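Local structure of pyridoxamine 5'-phosphate oxidase (Burkholderia, 4HMW) at residues 99-104 with 108-113. The protein catalyses FMN-dependent oxidations by molecular oxygen in the terminal steps of the biosynthesis of the antibiotic phenazine. Sequence-based numbering, arbitrary orientation. Where two conformers were deposited one is given.
Sequences SGLLYW and GQQIMI. With FMN (flavin mononucleotide), chain C.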
# COMPACT_ATOMS: atom_id res chain seq x y z
N SER B 99 -5.16 -2.68 -7.19
CA SER B 99 -4.05 -3.48 -6.69
C SER B 99 -4.05 -3.38 -5.19
O SER B 99 -4.24 -2.30 -4.66
CB SER B 99 -2.73 -2.97 -7.26
OG SER B 99 -1.65 -3.76 -6.80
N GLY B 100 -3.83 -4.49 -4.52
CA GLY B 100 -3.75 -4.49 -3.08
C GLY B 100 -2.41 -5.03 -2.62
O GLY B 100 -1.91 -5.95 -3.22
N LEU B 101 -1.84 -4.47 -1.55
CA LEU B 101 -0.56 -4.92 -1.04
C LEU B 101 -0.68 -5.23 0.43
O LEU B 101 -1.14 -4.40 1.21
CB LEU B 101 0.51 -3.83 -1.27
CG LEU B 101 1.94 -4.22 -0.88
CD1 LEU B 101 2.44 -5.29 -1.84
CD2 LEU B 101 2.87 -2.99 -0.90
N LEU B 102 -0.25 -6.43 0.82
CA LEU B 102 -0.08 -6.81 2.24
C LEU B 102 1.39 -6.81 2.55
O LEU B 102 2.20 -7.23 1.72
CB LEU B 102 -0.63 -8.22 2.48
CG LEU B 102 -2.10 -8.46 2.23
CD1 LEU B 102 -2.53 -9.95 2.34
CD2 LEU B 102 -2.90 -7.60 3.19
N TYR B 103 1.75 -6.34 3.74
CA TYR B 103 3.15 -6.35 4.15
C TYR B 103 3.21 -6.61 5.62
O TYR B 103 2.64 -5.85 6.42
CB TYR B 103 3.91 -5.05 3.80
CG TYR B 103 5.29 -4.99 4.42
CD1 TYR B 103 6.16 -6.07 4.29
CD2 TYR B 103 5.76 -3.84 5.09
CE1 TYR B 103 7.43 -6.05 4.85
CE2 TYR B 103 7.04 -3.81 5.66
CZ TYR B 103 7.86 -4.91 5.54
OH TYR B 103 9.11 -4.91 6.11
N TRP B 104 3.94 -7.66 5.96
CA TRP B 104 4.06 -8.14 7.34
C TRP B 104 5.50 -7.98 7.82
O TRP B 104 6.38 -8.77 7.47
CB TRP B 104 3.64 -9.60 7.40
CG TRP B 104 2.27 -9.86 6.87
CD1 TRP B 104 1.20 -9.00 6.86
CD2 TRP B 104 1.81 -11.07 6.25
NE1 TRP B 104 0.10 -9.60 6.28
CE2 TRP B 104 0.45 -10.88 5.89
CE3 TRP B 104 2.43 -12.28 5.94
CZ2 TRP B 104 -0.29 -11.86 5.25
CZ3 TRP B 104 1.68 -13.27 5.32
CH2 TRP B 104 0.34 -13.05 4.94
N GLY B 108 8.81 -10.52 7.30
CA GLY B 108 9.43 -10.11 6.08
C GLY B 108 8.72 -10.61 4.84
O GLY B 108 9.37 -11.05 3.88
N GLN B 109 7.39 -10.48 4.81
CA GLN B 109 6.62 -10.97 3.66
C GLN B 109 5.73 -9.89 3.08
O GLN B 109 5.15 -9.08 3.81
CB GLN B 109 5.74 -12.20 4.04
CG GLN B 109 6.54 -13.45 4.31
CD GLN B 109 5.66 -14.54 4.92
OE1 GLN B 109 5.08 -14.37 6.00
NE2 GLN B 109 5.58 -15.66 4.25
N GLN B 110 5.63 -9.87 1.77
CA GLN B 110 4.63 -9.02 1.14
C GLN B 110 3.86 -9.85 0.11
O GLN B 110 4.35 -10.84 -0.42
CB GLN B 110 5.20 -7.70 0.56
CG GLN B 110 6.25 -7.84 -0.36
CD GLN B 110 6.85 -6.51 -0.94
OE1 GLN B 110 6.16 -5.52 -1.20
NE2 GLN B 110 8.14 -6.55 -1.18
N ILE B 111 2.61 -9.46 -0.12
CA ILE B 111 1.80 -10.08 -1.15
C ILE B 111 1.13 -8.99 -1.94
O ILE B 111 0.47 -8.12 -1.39
CB ILE B 111 0.70 -11.02 -0.59
CG1 ILE B 111 1.30 -12.03 0.40
CG2 ILE B 111 0.02 -11.74 -1.74
CD1 ILE B 111 0.21 -12.95 1.06
N MET B 112 1.29 -9.05 -3.25
CA MET B 112 0.68 -8.08 -4.16
C MET B 112 -0.43 -8.79 -4.91
O MET B 112 -0.21 -9.87 -5.44
CB MET B 112 1.67 -7.60 -5.19
CG MET B 112 1.07 -6.62 -6.16
SD MET B 112 2.02 -6.30 -7.64
CE MET B 112 1.58 -7.76 -8.60
N ILE B 113 -1.61 -8.17 -4.94
CA ILE B 113 -2.79 -8.74 -5.60
C ILE B 113 -3.27 -7.70 -6.58
O ILE B 113 -3.74 -6.64 -6.19
CB ILE B 113 -3.89 -9.04 -4.57
CG1 ILE B 113 -3.31 -9.90 -3.43
CG2 ILE B 113 -5.11 -9.74 -5.17
CD1 ILE B 113 -4.12 -9.89 -2.15
N1 FMN C . 12.90 -2.05 -3.74
C2 FMN C . 13.54 -0.99 -4.32
O2 FMN C . 13.77 -0.99 -5.51
N3 FMN C . 13.86 0.11 -3.56
C4 FMN C . 13.62 0.12 -2.21
O4 FMN C . 13.94 1.14 -1.56
C4A FMN C . 13.00 -0.96 -1.61
N5 FMN C . 12.77 -0.98 -0.24
C5A FMN C . 12.11 -2.08 0.31
C6 FMN C . 11.85 -2.08 1.66
C7 FMN C . 11.17 -3.13 2.24
C7M FMN C . 10.92 -3.09 3.71
C8 FMN C . 10.79 -4.22 1.47
C8M FMN C . 10.04 -5.36 2.07
C9 FMN C . 11.04 -4.22 0.11
C9A FMN C . 11.74 -3.17 -0.47
N10 FMN C . 12.04 -3.15 -1.86
C10 FMN C . 12.66 -2.05 -2.39
C1' FMN C . 11.69 -4.26 -2.79
C2' FMN C . 10.35 -4.01 -3.48
O2' FMN C . 9.25 -4.25 -2.58
C3' FMN C . 10.16 -4.87 -4.72
O3' FMN C . 10.29 -6.22 -4.34
C4' FMN C . 11.16 -4.49 -5.84
O4' FMN C . 11.46 -3.11 -5.75
C5' FMN C . 10.66 -4.92 -7.21
O5' FMN C . 9.38 -4.37 -7.46
P FMN C . 8.75 -4.36 -8.93
O1P FMN C . 9.48 -3.31 -9.75
O2P FMN C . 8.97 -5.76 -9.53
O3P FMN C . 7.33 -3.98 -8.74
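Tyr-103 and Gln-110 sit side by side on a beta hairpin and form part of the FMN pocket. They are a non-hydrogen-bonded antiparallel pair, with CA atoms 4.3 Å apart. Gln-110 CG lies between its backbone N and carbonyl carbon (chi1 55°), and the chain then runs extended toward the ribityl chain of FMN. There Gln-110 NE2 donates a nearly straight hydrogen bond to O2' of FMN (2.9 Å, 171°). OE1 of the same amide accepts from Val-67 N of the second subunit, so both ends of the amide are held. Tyr-103 brings OH to 3.5 Å from methyl C7M of FMN, and this hydroxyl is hydrogen-bonded to Glu-48 of the second subunit. Gln-109 O lies at the edge of the Tyr-103 ring, 3.2 Å from Tyr-103 CD1. Leu-101 CD1 packs beside Gln-110 OE1 on the same face.

Leu-102, Trp-104, Gln-109 and Ile-111 line the other face. Helix 30-43 packs on Trp-104, Gln-109 and Ile-111. Gln-109 OE1, hydrogen-bonded to Thr-107 OG1, lies in the indole plane of Trp-104, 3.4 Å from CE3, with ring and amide planes 70° apart. Trp-104 CH2 reaches Ile-111 CD1 at 3.9 Å, and Trp-104 NE1 is hydrogen-bonded to Pro-49 O. Near the turn, Gly-108 and Gln-109 both face Trp-104, a G1 beta bulge with Gly-108 at positive phi. The hairpin belongs to the antiparallel FMN-binding fold of the pyridoxamine 5'-phosphate oxidase family, with the cofactor at the dimer interface.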